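Local coordinates for protein sorbitol dehydrogenase (Gluconobacter oxydans, PDB 5ITG) that probably oxidises D-sorbitol to L-sorbose, passing the hydride to an NADP cofactor bound by a Rossmann-type domain, at residues 42-47 with 259-264; 73-78 with 99-104; 291-296 with 340-345; 408-413 with 445-450. All blocks are in the same frame, centred on the assembly; numbering follows the deposited sequence.

Contact 1: 42-47 with 259-264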
loop_
_atom_site.group_PDB
_atom_site.type_symbol
_atom_site.label_atom_id
_atom_site.label_comp_id
_atom_site.label_asym_id
_atom_site.label_seq_id
_atom_site.Cartn_x
_atom_site.Cartn_y
_atom_site.Cartn_z
ATOM N N ALA A 42 -12.610 0.337 -4.916
ATOM C CA ALA A 42 -14.069 0.395 -4.933
ATOM C C ALA A 42 -14.546 1.824 -4.703
ATOM O O ALA A 42 -15.575 2.249 -5.238
ATOM C CB ALA A 42 -14.644 -0.535 -3.860
ATOM N N PHE A 43 -13.779 2.560 -3.904
ATOM C CA PHE A 43 -14.079 3.954 -3.561
ATOM C C PHE A 43 -14.047 4.863 -4.783
ATOM O O PHE A 43 -14.956 5.675 -4.985
ATOM C CB PHE A 43 -13.064 4.449 -2.521
ATOM C CG PHE A 43 -13.264 5.872 -2.093
ATOM C CD1 PHE A 43 -14.289 6.212 -1.214
ATOM C CD2 PHE A 43 -12.412 6.872 -2.549
ATOM C CE1 PHE A 43 -14.462 7.531 -0.787
ATOM C CE2 PHE A 43 -12.573 8.194 -2.132
ATOM C CZ PHE A 43 -13.602 8.525 -1.247
ATOM N N TYR A 44 -13.000 4.740 -5.596
ATOM C CA TYR A 44 -12.887 5.569 -6.798
ATOM C C TYR A 44 -13.944 5.206 -7.839
ATOM O O TYR A 44 -14.538 6.087 -8.469
ATOM C CB TYR A 44 -11.485 5.443 -7.410
ATOM C CG TYR A 44 -10.418 6.194 -6.641
ATOM C CD1 TYR A 44 -10.281 7.579 -6.767
ATOM C CD2 TYR A 44 -9.552 5.521 -5.775
ATOM C CE1 TYR A 44 -9.303 8.280 -6.051
ATOM C CE2 TYR A 44 -8.572 6.209 -5.051
ATOM C CZ TYR A 44 -8.453 7.584 -5.193
ATOM O OH TYR A 44 -7.492 8.258 -4.471
ATOM N N VAL A 45 -14.187 3.910 -8.016
ATOM C CA VAL A 45 -15.182 3.471 -8.980
ATOM C C VAL A 45 -16.563 3.993 -8.589
ATOM O O VAL A 45 -17.350 4.413 -9.446
ATOM C CB VAL A 45 -15.204 1.928 -9.081
ATOM C CG1 VAL A 45 -16.412 1.466 -9.891
ATOM C CG2 VAL A 45 -13.916 1.446 -9.746
ATOM N N GLU A 46 -16.845 3.981 -7.291
ATOM C CA GLU A 46 -18.120 4.450 -6.764
ATOM C C GLU A 46 -18.423 5.876 -7.229
ATOM O O GLU A 46 -19.585 6.245 -7.414
ATOM C CB GLU A 46 -18.092 4.417 -5.232
ATOM C CG GLU A 46 -19.385 4.852 -4.561
ATOM C CD GLU A 46 -20.390 3.725 -4.457
ATOM O OE1 GLU A 46 -20.322 2.791 -5.283
ATOM O OE2 GLU A 46 -21.254 3.775 -3.558
ATOM N N GLN A 47 -17.370 6.665 -7.427
ATOM C CA GLN A 47 -17.513 8.059 -7.836
ATOM C C GLN A 47 -17.626 8.318 -9.337
ATOM O O GLN A 47 -17.833 9.454 -9.748
ATOM C CB GLN A 47 -16.355 8.874 -7.268
ATOM C CG GLN A 47 -16.262 8.813 -5.753
ATOM C CD GLN A 47 -14.959 9.386 -5.236
ATOM O OE1 GLN A 47 -14.703 10.586 -5.359
ATOM N NE2 GLN A 47 -14.118 8.524 -4.663
ATOM N N ASP A 259 -9.285 10.040 5.626
ATOM C CA ASP A 259 -9.911 10.809 4.565
ATOM C C ASP A 259 -8.975 10.924 3.364
ATOM O O ASP A 259 -9.433 10.958 2.222
ATOM C CB ASP A 259 -10.315 12.202 5.076
ATOM C CG ASP A 259 -9.131 13.039 5.495
ATOM O OD1 ASP A 259 -8.228 12.504 6.168
ATOM O OD2 ASP A 259 -9.113 14.246 5.163
ATOM N N PHE A 260 -7.667 10.968 3.618
ATOM C CA PHE A 260 -6.682 11.064 2.536
ATOM C C PHE A 260 -6.715 9.821 1.660
ATOM O O PHE A 260 -6.890 8.710 2.151
ATOM C CB PHE A 260 -5.259 11.205 3.083
ATOM C CG PHE A 260 -4.199 11.179 2.007
ATOM C CD1 PHE A 260 -3.795 12.355 1.374
ATOM C CD2 PHE A 260 -3.640 9.968 1.591
ATOM C CE1 PHE A 260 -2.850 12.329 0.341
ATOM C CE2 PHE A 260 -2.691 9.932 0.555
ATOM C CZ PHE A 260 -2.299 11.116 -0.069
ATOM N N HIS A 261 -6.522 10.011 0.361
ATOM C CA HIS A 261 -6.504 8.894 -0.567
ATOM C C HIS A 261 -5.818 9.334 -1.843
ATOM O O HIS A 261 -5.928 10.491 -2.256
ATOM C CB HIS A 261 -7.933 8.400 -0.846
ATOM C CG HIS A 261 -8.859 9.457 -1.360
ATOM N ND1 HIS A 261 -8.998 9.741 -2.703
ATOM C CD2 HIS A 261 -9.704 10.294 -0.712
ATOM C CE1 HIS A 261 -9.890 10.701 -2.860
ATOM N NE2 HIS A 261 -10.334 11.056 -1.669
ATOM N N GLN A 262 -5.075 8.421 -2.454
ATOM C CA GLN A 262 -4.377 8.750 -3.681
ATOM C C GLN A 262 -4.221 7.537 -4.568
ATOM O O GLN A 262 -4.006 6.420 -4.085
ATOM C CB GLN A 262 -2.994 9.336 -3.369
ATOM C CG GLN A 262 -2.149 9.622 -4.605
ATOM C CD GLN A 262 -0.991 10.565 -4.315
ATOM O OE1 GLN A 262 -0.377 10.508 -3.245
ATOM N NE2 GLN A 262 -0.677 11.429 -5.277
ATOM N N TRP A 263 -4.333 7.763 -5.869
ATOM C CA TRP A 263 -4.173 6.689 -6.828
ATOM C C TRP A 263 -3.557 7.247 -8.098
ATOM O O TRP A 263 -4.182 8.029 -8.808
ATOM C CB TRP A 263 -5.518 6.039 -7.147
ATOM C CG TRP A 263 -5.399 4.747 -7.911
ATOM C CD1 TRP A 263 -4.249 4.105 -8.269
ATOM C CD2 TRP A 263 -6.477 3.939 -8.397
ATOM N NE1 TRP A 263 -4.544 2.945 -8.954
ATOM C CE2 TRP A 263 -5.905 2.821 -9.045
ATOM C CE3 TRP A 263 -7.874 4.051 -8.350
ATOM C CZ2 TRP A 263 -6.681 1.822 -9.638
ATOM C CZ3 TRP A 263 -8.646 3.058 -8.941
ATOM C CH2 TRP A 263 -8.046 1.958 -9.576
ATOM N N VAL A 264 -2.315 6.854 -8.354
ATOM C CA VAL A 264 -1.603 7.273 -9.547
ATOM C C VAL A 264 -1.597 6.029 -10.419
ATOM O O VAL A 264 -1.170 4.963 -9.989
ATOM C CB VAL A 264 -0.176 7.719 -9.202
ATOM C CG1 VAL A 264 0.583 8.068 -10.470
ATOM C CG2 VAL A 264 -0.239 8.937 -8.270
#
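F43 and Y44 of helix 41-46 meet H261 and W263 in an aromatic cluster, which ties this helix of the Rossmann domain to the chain leading into strand 263-266. Packing is tight and buried on the W263 side. There the phenol of Y44 and the indole slide past each other in opposite directions, their planes inclined, with Y44 CD2 3.4 Å from W263 CE3 and Y44 CE2 3.7 Å from W263 CB. Y44 CB meets the indole at its edge, in plane, 4.0 Å from W263 CE3. H40 adds a further ring, edge-to-face with Y44 and also against W263.

The H261 side is looser, and the imidazole is itself partly exposed. H261 CG lies between the backbone N and the carbonyl carbon (chi1 56°). ND1 of H261 donates a nearly straight hydrogen bond to Y44 OH (2.8 Å, 167°), the phenol oxygen lying in the imidazole plane. F43 comes edge-on, its CE2 3.6 Å above the centre of one face of the H261 ring, a T-shaped pair with planes at 68°. R230 makes a cation-pi contact with F43. One face of the F43 ring carries the amide of the partly exposed Q47, whose NE2 sits 3.0 Å above the ring plane, offset toward the rim, while donating to F43 O at 3.0 Å.

Contact 2: 73-78 with 99-104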
loop_
_atom_site.group_PDB
_atom_site.type_symbol
_atom_site.label_atom_id
_atom_site.label_comp_id
_atom_site.label_asym_id
_atom_site.label_seq_id
_atom_site.Cartn_x
_atom_site.Cartn_y
_atom_site.Cartn_z
ATOM N N GLU A 73 -21.179 -15.128 2.616
ATOM C CA GLU A 73 -22.590 -15.158 2.985
ATOM C C GLU A 73 -23.024 -13.816 3.553
ATOM O O GLU A 73 -24.110 -13.327 3.251
ATOM C CB GLU A 73 -22.851 -16.266 4.007
ATOM C CG GLU A 73 -22.594 -17.660 3.464
ATOM C CD GLU A 73 -22.774 -18.746 4.508
ATOM O OE1 GLU A 73 -22.025 -18.750 5.512
ATOM O OE2 GLU A 73 -23.666 -19.599 4.321
ATOM N N GLU A 74 -22.166 -13.214 4.372
ATOM C CA GLU A 74 -22.482 -11.925 4.971
ATOM C C GLU A 74 -22.592 -10.835 3.911
ATOM O O GLU A 74 -23.415 -9.926 4.028
ATOM C CB GLU A 74 -21.425 -11.555 6.007
ATOM C CG GLU A 74 -21.345 -12.529 7.164
ATOM C CD GLU A 74 -20.484 -12.016 8.298
ATOM O OE1 GLU A 74 -19.300 -11.710 8.058
ATOM O OE2 GLU A 74 -20.994 -11.920 9.432
ATOM N N PHE A 75 -21.757 -10.927 2.878
ATOM C CA PHE A 75 -21.778 -9.961 1.779
ATOM C C PHE A 75 -23.093 -10.097 1.013
ATOM O O PHE A 75 -23.829 -9.126 0.842
ATOM C CB PHE A 75 -20.601 -10.206 0.825
ATOM C CG PHE A 75 -19.383 -9.369 1.125
ATOM C CD1 PHE A 75 -19.352 -8.014 0.792
ATOM C CD2 PHE A 75 -18.270 -9.930 1.745
ATOM C CE1 PHE A 75 -18.228 -7.231 1.075
ATOM C CE2 PHE A 75 -17.140 -9.154 2.035
ATOM C CZ PHE A 75 -17.122 -7.802 1.698
ATOM N N LYS A 76 -23.386 -11.310 0.556
ATOM C CA LYS A 76 -24.619 -11.561 -0.181
ATOM C C LYS A 76 -25.839 -11.151 0.648
ATOM O O LYS A 76 -26.822 -10.649 0.109
ATOM C CB LYS A 76 -24.714 -13.046 -0.554
ATOM C CG LYS A 76 -23.603 -13.527 -1.484
ATOM C CD LYS A 76 -23.706 -12.895 -2.874
ATOM C CE LYS A 76 -24.963 -13.357 -3.606
ATOM N NZ LYS A 76 -25.043 -12.828 -5.001
ATOM N N ALA A 77 -25.767 -11.355 1.959
ATOM C CA ALA A 77 -26.873 -11.007 2.848
ATOM C C ALA A 77 -27.197 -9.514 2.814
ATOM O O ALA A 77 -28.354 -9.117 2.962
ATOM C CB ALA A 77 -26.547 -11.438 4.279
ATOM N N GLN A 78 -26.176 -8.685 2.622
ATOM C CA GLN A 78 -26.386 -7.242 2.572
ATOM C C GLN A 78 -26.368 -6.726 1.142
ATOM O O GLN A 78 -26.122 -5.539 0.907
ATOM C CB GLN A 78 -25.315 -6.519 3.391
ATOM C CG GLN A 78 -25.416 -6.762 4.883
ATOM C CD GLN A 78 -24.319 -6.065 5.665
ATOM O OE1 GLN A 78 -24.261 -6.162 6.892
ATOM N NE2 GLN A 78 -23.440 -5.358 4.960
ATOM N N GLY A 99 -21.917 0.943 -3.091
ATOM C CA GLY A 99 -22.644 0.017 -3.942
ATOM C C GLY A 99 -21.909 -0.536 -5.156
ATOM O O GLY A 99 -22.463 -1.358 -5.887
ATOM N N ALA A 100 -20.661 -0.118 -5.366
ATOM C CA ALA A 100 -19.880 -0.569 -6.520
ATOM C C ALA A 100 -19.680 -2.085 -6.657
ATOM O O ALA A 100 -19.616 -2.604 -7.772
ATOM C CB ALA A 100 -18.519 0.133 -6.532
ATOM N N LEU A 101 -19.569 -2.782 -5.531
ATOM C CA LEU A 101 -19.370 -4.233 -5.525
ATOM C C LEU A 101 -20.738 -4.890 -5.660
ATOM O O LEU A 101 -21.498 -4.937 -4.695
ATOM C CB LEU A 101 -18.711 -4.659 -4.211
ATOM C CG LEU A 101 -18.310 -6.122 -4.020
ATOM C CD1 LEU A 101 -17.280 -6.527 -5.067
ATOM C CD2 LEU A 101 -17.745 -6.297 -2.625
ATOM N N ARG A 102 -21.043 -5.401 -6.852
ATOM C CA ARG A 102 -22.351 -5.999 -7.102
ATOM C C ARG A 102 -22.484 -7.503 -6.907
ATOM O O ARG A 102 -23.592 -8.034 -6.913
ATOM C CB ARG A 102 -22.835 -5.615 -8.503
ATOM C CG ARG A 102 -23.234 -4.145 -8.642
ATOM C CD ARG A 102 -24.439 -3.795 -7.769
ATOM N NE ARG A 102 -24.065 -3.419 -6.405
ATOM C CZ ARG A 102 -24.592 -3.948 -5.303
ATOM N NH1 ARG A 102 -25.522 -4.891 -5.393
ATOM N NH2 ARG A 102 -24.197 -3.528 -4.107
ATOM N N ASP A 103 -21.367 -8.199 -6.744
ATOM C CA ASP A 103 -21.424 -9.633 -6.513
ATOM C C ASP A 103 -20.130 -10.074 -5.855
ATOM O O ASP A 103 -19.074 -9.476 -6.080
ATOM C CB ASP A 103 -21.616 -10.396 -7.828
ATOM C CG ASP A 103 -22.348 -11.722 -7.634
ATOM O OD1 ASP A 103 -22.321 -12.269 -6.507
ATOM O OD2 ASP A 103 -22.944 -12.219 -8.615
ATOM N N TYR A 104 -20.222 -11.113 -5.033
ATOM C CA TYR A 104 -19.063 -11.655 -4.343
ATOM C C TYR A 104 -19.091 -13.167 -4.535
ATOM O O TYR A 104 -19.975 -13.852 -4.017
ATOM C CB TYR A 104 -19.125 -11.302 -2.856
ATOM C CG TYR A 104 -17.901 -11.706 -2.064
ATOM C CD1 TYR A 104 -17.609 -13.048 -1.817
ATOM C CD2 TYR A 104 -17.030 -10.740 -1.556
ATOM C CE1 TYR A 104 -16.477 -13.418 -1.082
ATOM C CE2 TYR A 104 -15.898 -11.097 -0.822
ATOM C CZ TYR A 104 -15.626 -12.435 -0.589
ATOM O OH TYR A 104 -14.508 -12.785 0.131
#
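F75 and Y104 form the aromatic part of this contact, an offset stack with ring planes only 14° apart and centroids separated by 4.7 Å. Y104 CD2 lies over one face of the F75 ring, displaced toward the rim, at 3.6 Å from F75 CD2. The apolar part continues with L101, whose side chain crosses that of F75 at about a right angle and puts CD2 3.8 Å from F75 CE1. An alanine in place of F75 would probably open a gap beside L101 CD2 and leave the Y104 ring without its stacking partner. Helix 66-77 follows strand 56-61 and packs on strand 93-106, which runs parallel to 56-61 in the same sheet: a beta-alpha-beta arrangement of the Rossmann domain, with antiparallel strand 82-87 inserted on the way. The short segments of helix and strand run at 138°, their axes 8.4 Å apart at the closest.

The charged part lies at the exposed K76. The bend at chi2 (-67°) puts its CD 3.9 Å from D103 OD1, and a second bend at chi3 turns CE. K76 NZ then makes a salt bridge with D103 OD1 at 3.2 Å, approaching from above the carboxylate plane. The same OD1 also accepts a weak bond from Y104 N.

Contact 3: 291-296 with 340-345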
loop_
_atom_site.group_PDB
_atom_site.type_symbol
_atom_site.label_atom_id
_atom_site.label_comp_id
_atom_site.label_asym_id
_atom_site.label_seq_id
_atom_site.Cartn_x
_atom_site.Cartn_y
_atom_site.Cartn_z
ATOM N N GLU A 291 6.198 7.246 -7.357
ATOM C CA GLU A 291 6.617 6.237 -6.376
ATOM C C GLU A 291 7.734 6.794 -5.499
ATOM O O GLU A 291 7.762 6.554 -4.284
ATOM C CB GLU A 291 7.139 4.960 -7.061
ATOM C CG GLU A 291 6.096 4.151 -7.820
ATOM C CD GLU A 291 6.572 2.732 -8.136
ATOM O OE1 GLU A 291 7.752 2.566 -8.516
ATOM O OE2 GLU A 291 5.765 1.786 -8.011
ATOM N N TYR A 292 8.662 7.533 -6.112
ATOM C CA TYR A 292 9.764 8.094 -5.358
ATOM C C TYR A 292 9.372 9.261 -4.473
ATOM O O TYR A 292 10.020 9.502 -3.464
ATOM C CB TYR A 292 10.935 8.449 -6.287
ATOM C CG TYR A 292 11.719 7.196 -6.634
ATOM C CD1 TYR A 292 12.246 6.394 -5.620
ATOM C CD2 TYR A 292 11.853 6.761 -7.953
ATOM C CE1 TYR A 292 12.876 5.180 -5.902
ATOM C CE2 TYR A 292 12.485 5.541 -8.251
ATOM C CZ TYR A 292 12.987 4.756 -7.212
ATOM O OH TYR A 292 13.570 3.536 -7.477
ATOM N N VAL A 293 8.316 9.985 -4.834
ATOM C CA VAL A 293 7.852 11.072 -3.975
ATOM C C VAL A 293 7.354 10.411 -2.681
ATOM O O VAL A 293 7.681 10.841 -1.572
ATOM C CB VAL A 293 6.669 11.844 -4.593
ATOM C CG1 VAL A 293 6.053 12.780 -3.535
ATOM C CG2 VAL A 293 7.148 12.655 -5.796
ATOM N N LYS A 294 6.567 9.351 -2.832
ATOM C CA LYS A 294 6.028 8.638 -1.676
ATOM C C LYS A 294 7.151 8.029 -0.842
ATOM O O LYS A 294 7.173 8.151 0.391
ATOM C CB LYS A 294 5.073 7.547 -2.139
ATOM C CG LYS A 294 4.297 6.889 -1.012
ATOM C CD LYS A 294 3.406 5.796 -1.561
ATOM C CE LYS A 294 2.883 4.908 -0.461
ATOM N NZ LYS A 294 2.277 3.667 -1.023
ATOM N N ILE A 295 8.091 7.378 -1.516
ATOM C CA ILE A 295 9.219 6.754 -0.831
ATOM C C ILE A 295 10.115 7.758 -0.095
ATOM O O ILE A 295 10.424 7.589 1.092
ATOM C CB ILE A 295 10.097 5.965 -1.837
ATOM C CG1 ILE A 295 9.346 4.717 -2.313
ATOM C CG2 ILE A 295 11.431 5.574 -1.198
ATOM C CD1 ILE A 295 10.034 4.021 -3.467
ATOM N N ARG A 296 10.509 8.819 -0.795
ATOM C CA ARG A 296 11.436 9.782 -0.219
ATOM C C ARG A 296 10.877 10.884 0.672
ATOM O O ARG A 296 11.649 11.578 1.350
ATOM C CB ARG A 296 12.291 10.388 -1.338
ATOM C CG ARG A 296 13.121 9.331 -2.094
ATOM C CD ARG A 296 13.976 9.972 -3.177
ATOM N NE ARG A 296 14.836 10.993 -2.599
ATOM C CZ ARG A 296 15.341 12.027 -3.272
ATOM N NH1 ARG A 296 15.075 12.189 -4.570
ATOM N NH2 ARG A 296 16.099 12.913 -2.640
ATOM N N PRO A 340 14.516 19.709 -2.407
ATOM C CA PRO A 340 15.463 20.276 -3.383
ATOM C C PRO A 340 16.150 19.226 -4.261
ATOM O O PRO A 340 16.730 19.559 -5.290
ATOM C CB PRO A 340 16.461 21.037 -2.503
ATOM C CG PRO A 340 15.638 21.367 -1.261
ATOM C CD PRO A 340 14.892 20.085 -1.035
ATOM N N THR A 341 16.079 17.959 -3.863
ATOM C CA THR A 341 16.717 16.898 -4.643
ATOM C C THR A 341 15.716 15.835 -5.101
ATOM O O THR A 341 16.087 14.695 -5.372
ATOM C CB THR A 341 17.851 16.222 -3.832
ATOM O OG1 THR A 341 17.295 15.481 -2.739
ATOM C CG2 THR A 341 18.798 17.281 -3.272
ATOM N N LEU A 342 14.449 16.234 -5.209
ATOM C CA LEU A 342 13.374 15.334 -5.617
ATOM C C LEU A 342 12.633 15.860 -6.845
ATOM O O LEU A 342 12.157 16.993 -6.843
ATOM C CB LEU A 342 12.375 15.163 -4.468
ATOM C CG LEU A 342 11.146 14.293 -4.745
ATOM C CD1 LEU A 342 11.596 12.881 -5.121
ATOM C CD2 LEU A 342 10.241 14.255 -3.510
ATOM N N LYS A 343 12.528 15.039 -7.890
ATOM C CA LYS A 343 11.834 15.465 -9.097
ATOM C C LYS A 343 10.335 15.538 -8.813
ATOM O O LYS A 343 9.746 14.623 -8.241
ATOM C CB LYS A 343 12.126 14.492 -10.244
ATOM C CG LYS A 343 11.434 14.830 -11.546
ATOM C CD LYS A 343 11.889 13.876 -12.652
ATOM C CE LYS A 343 11.094 14.081 -13.937
ATOM N NZ LYS A 343 11.229 15.462 -14.472
ATOM N N ALA A 344 9.710 16.630 -9.221
ATOM C CA ALA A 344 8.292 16.801 -8.970
ATOM C C ALA A 344 7.385 16.424 -10.131
ATOM O O ALA A 344 7.561 16.897 -11.256
ATOM C CB ALA A 344 8.015 18.236 -8.555
ATOM N N PRO A 345 6.402 15.545 -9.874
ATOM C CA PRO A 345 5.461 15.126 -10.922
ATOM C C PRO A 345 4.611 16.340 -11.280
ATOM O O PRO A 345 4.513 17.274 -10.493
ATOM C CB PRO A 345 4.631 14.041 -10.229
ATOM C CG PRO A 345 5.590 13.460 -9.238
ATOM C CD PRO A 345 6.268 14.695 -8.678
#
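R296 grips T341 end-on with two nitrogens. NH1 of R296 donates to T341 O at 2.8 Å (159°), and NH2 of R296 donates to T341 OG1, also at 2.8 Å; a weaker bond runs from NH2 to the same carbonyl oxygen. Both oxygens lie close to the guanidinium plane, although NH1 is tilted 34° from the plane of the T341 carbonyl. The R296 chain is extended at chi2 and bent at chi3 (56°), which places NE. Next to this polar clasp L342 slides past R296 in the opposite direction, its CD1 3.6 Å from R296 NH1 and its CD2 4.0 Å from V293 CA. V293 CG2 packs on P345 CD at 3.6 Å, extending the apolar strip.

In the second shell, the T341 hydroxyl, which accepts from R296 NH2, has D337 O and V338 O at the end of helix 324-338 as acceptors that share its one proton. The positive guanidinium near this C-terminal helix end would probably be favourable. T388 OG1 is hydrogen-bonded to R296 NH2, which helps to fix the guanidinium. A leucine in place of R296 would probably leave T341 O without its donors and the loop start less firmly tied to the helix. In the helical C-terminal domain, the contact fastens the loop after helix 324-338 to helix 288-312, with T388 and E387 of helix 377-394 beside the arginine and helix 350-361 touching V293 through Y353 and L342 through L350.

Contact 4: 408-413 with 445-450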
loop_
_atom_site.group_PDB
_atom_site.type_symbol
_atom_site.label_atom_id
_atom_site.label_comp_id
_atom_site.label_asym_id
_atom_site.label_seq_id
_atom_site.Cartn_x
_atom_site.Cartn_y
_atom_site.Cartn_z
ATOM N N SER A 408 20.314 9.201 15.071
ATOM C CA SER A 408 19.117 8.861 15.834
ATOM C C SER A 408 18.795 7.383 15.668
ATOM O O SER A 408 18.449 6.697 16.634
ATOM C CB SER A 408 17.923 9.703 15.363
ATOM O OG SER A 408 18.046 11.041 15.807
ATOM N N TYR A 409 18.898 6.899 14.436
ATOM C CA TYR A 409 18.653 5.497 14.148
ATOM C C TYR A 409 19.638 4.642 14.957
ATOM O O TYR A 409 19.238 3.687 15.631
ATOM C CB TYR A 409 18.835 5.224 12.647
ATOM C CG TYR A 409 18.800 3.752 12.286
ATOM C CD1 TYR A 409 17.638 2.999 12.441
ATOM C CD2 TYR A 409 19.942 3.108 11.812
ATOM C CE1 TYR A 409 17.614 1.629 12.136
ATOM C CE2 TYR A 409 19.930 1.746 11.503
ATOM C CZ TYR A 409 18.766 1.013 11.669
ATOM O OH TYR A 409 18.759 -0.338 11.376
ATOM N N LEU A 410 20.918 4.993 14.893
ATOM C CA LEU A 410 21.949 4.244 15.609
ATOM C C LEU A 410 21.762 4.259 17.124
ATOM O O LEU A 410 21.978 3.246 17.791
ATOM C CB LEU A 410 23.340 4.771 15.242
ATOM C CG LEU A 410 23.705 4.465 13.785
ATOM C CD1 LEU A 410 25.090 5.006 13.455
ATOM C CD2 LEU A 410 23.638 2.954 13.566
ATOM N N GLU A 411 21.363 5.401 17.670
ATOM C CA GLU A 411 21.134 5.484 19.105
ATOM C C GLU A 411 19.852 4.737 19.487
ATOM O O GLU A 411 19.784 4.108 20.544
ATOM C CB GLU A 411 21.077 6.948 19.545
ATOM C CG GLU A 411 22.448 7.619 19.540
ATOM C CD GLU A 411 23.426 6.940 20.496
ATOM O OE1 GLU A 411 23.115 6.867 21.703
ATOM O OE2 GLU A 411 24.503 6.483 20.043
HETATM N N MSE A 412 18.843 4.786 18.617
HETATM C CA MSE A 412 17.575 4.101 18.875
HETATM C C MSE A 412 17.827 2.597 19.001
HETATM O O MSE A 412 17.216 1.907 19.820
HETATM C CB MSE A 412 16.583 4.377 17.733
HETATM C CG MSE A 412 15.224 3.690 17.867
HETATM SE SE MSE A 412 15.191 1.833 17.257
HETATM C CE MSE A 412 15.613 2.110 15.367
ATOM N N LEU A 413 18.751 2.097 18.189
ATOM C CA LEU A 413 19.092 0.676 18.188
ATOM C C LEU A 413 19.561 0.146 19.550
ATOM O O LEU A 413 19.416 -1.045 19.838
ATOM C CB LEU A 413 20.172 0.414 17.131
ATOM C CG LEU A 413 19.819 -0.276 15.806
ATOM C CD1 LEU A 413 18.430 0.087 15.341
ATOM C CD2 LEU A 413 20.870 0.099 14.767
ATOM N N SER A 445 31.523 1.977 15.642
ATOM C CA SER A 445 31.239 0.630 15.169
ATOM C C SER A 445 29.982 0.443 14.330
ATOM O O SER A 445 30.054 -0.123 13.243
ATOM C CB SER A 445 31.197 -0.344 16.348
ATOM O OG SER A 445 32.456 -0.403 16.989
ATOM N N SER A 446 28.837 0.913 14.821
ATOM C CA SER A 446 27.587 0.726 14.088
ATOM C C SER A 446 27.479 1.468 12.755
ATOM O O SER A 446 26.498 1.308 12.038
ATOM C CB SER A 446 26.370 1.036 14.983
ATOM O OG SER A 446 26.447 2.315 15.574
ATOM N N LEU A 447 28.486 2.265 12.412
ATOM C CA LEU A 447 28.469 2.962 11.130
ATOM C C LEU A 447 28.644 1.915 10.033
ATOM O O LEU A 447 28.312 2.148 8.871
ATOM C CB LEU A 447 29.596 3.994 11.056
ATOM C CG LEU A 447 29.387 5.302 11.826
ATOM C CD1 LEU A 447 30.646 6.148 11.770
ATOM C CD2 LEU A 447 28.218 6.063 11.226
ATOM N N LYS A 448 29.155 0.745 10.416
ATOM C CA LYS A 448 29.363 -0.341 9.465
ATOM C C LYS A 448 28.106 -1.173 9.201
ATOM O O LYS A 448 28.132 -2.073 8.362
ATOM C CB LYS A 448 30.488 -1.260 9.958
ATOM C CG LYS A 448 31.793 -0.526 10.248
ATOM C CD LYS A 448 32.831 -1.451 10.880
ATOM C CE LYS A 448 32.395 -1.940 12.260
ATOM N NZ LYS A 448 33.374 -2.917 12.809
ATOM N N LEU A 449 27.007 -0.888 9.904
ATOM C CA LEU A 449 25.776 -1.656 9.685
ATOM C C LEU A 449 25.374 -1.568 8.215
ATOM O O LEU A 449 25.665 -0.583 7.547
ATOM C CB LEU A 449 24.637 -1.138 10.570
ATOM C CG LEU A 449 24.763 -1.425 12.069
ATOM C CD1 LEU A 449 23.685 -0.667 12.844
ATOM C CD2 LEU A 449 24.654 -2.927 12.309
ATOM N N PRO A 450 24.702 -2.607 7.696
ATOM C CA PRO A 450 24.254 -2.669 6.298
ATOM C C PRO A 450 23.289 -1.555 5.892
ATOM O O PRO A 450 23.129 -1.265 4.707
ATOM C CB PRO A 450 23.585 -4.041 6.207
ATOM C CG PRO A 450 24.272 -4.843 7.276
ATOM C CD PRO A 450 24.360 -3.849 8.409
HETATM O O HOH W 1 23.986 1.650 16.903
#
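L410 is the main bump of this contact, fitting among S446, L447 and L449 of the facing segment. Its CD2 branch presses on the serine, 3.6 Å from S446 CB, and meets L449 CD1 at 3.7 Å. The CD1 branch instead reaches L447 CD2 at 4.0 Å, the two leucine side chains crossing at about a right angle. L410 CG is anti to the carbonyl carbon (chi1 -68°), and CD1 continues anti at chi2 (180°). Within the C-terminal helical domain, helix 400-412 is thereby docked on the loop between helices 432-439 and 461-477. F452 and R471 also touch L410.

L449 and L413 reach toward each other tip to tip. L449 CD1 and L413 CD2 stand 3.5 Å apart, tighter than usual van der Waals contact, and L413 holds an unusual chi1 of -105°, consistent with some strain. No direct hydrogen bond joins the segments, but a water donates to L410 O at 2.7 Å and accepts from S446 OG at 2.9 Å.

From the N terminus, the chain opens contact 1 on helix 41-46 and returns to close it 212 residues later, at the approach to strand 263-266. Contact 2 opens and closes wholly within that long excursion, spanning only 21 residues between helix 66-77 and strand 93-106. The two also touch directly: E46 OE2 lies 2.9 Å from G99 N, a probable hydrogen bond. Both belong to the Rossmann domain. After contact 1 closes, the chain enters the C-terminal domain, where contacts 3 and 4 follow in series without crossing, with 43 and 31 residues between their segments. Contact 3 joins helix 288-312 to the loop after helix 324-338, and contact 4 joins helix 400-412 to the loop before helix 461-477.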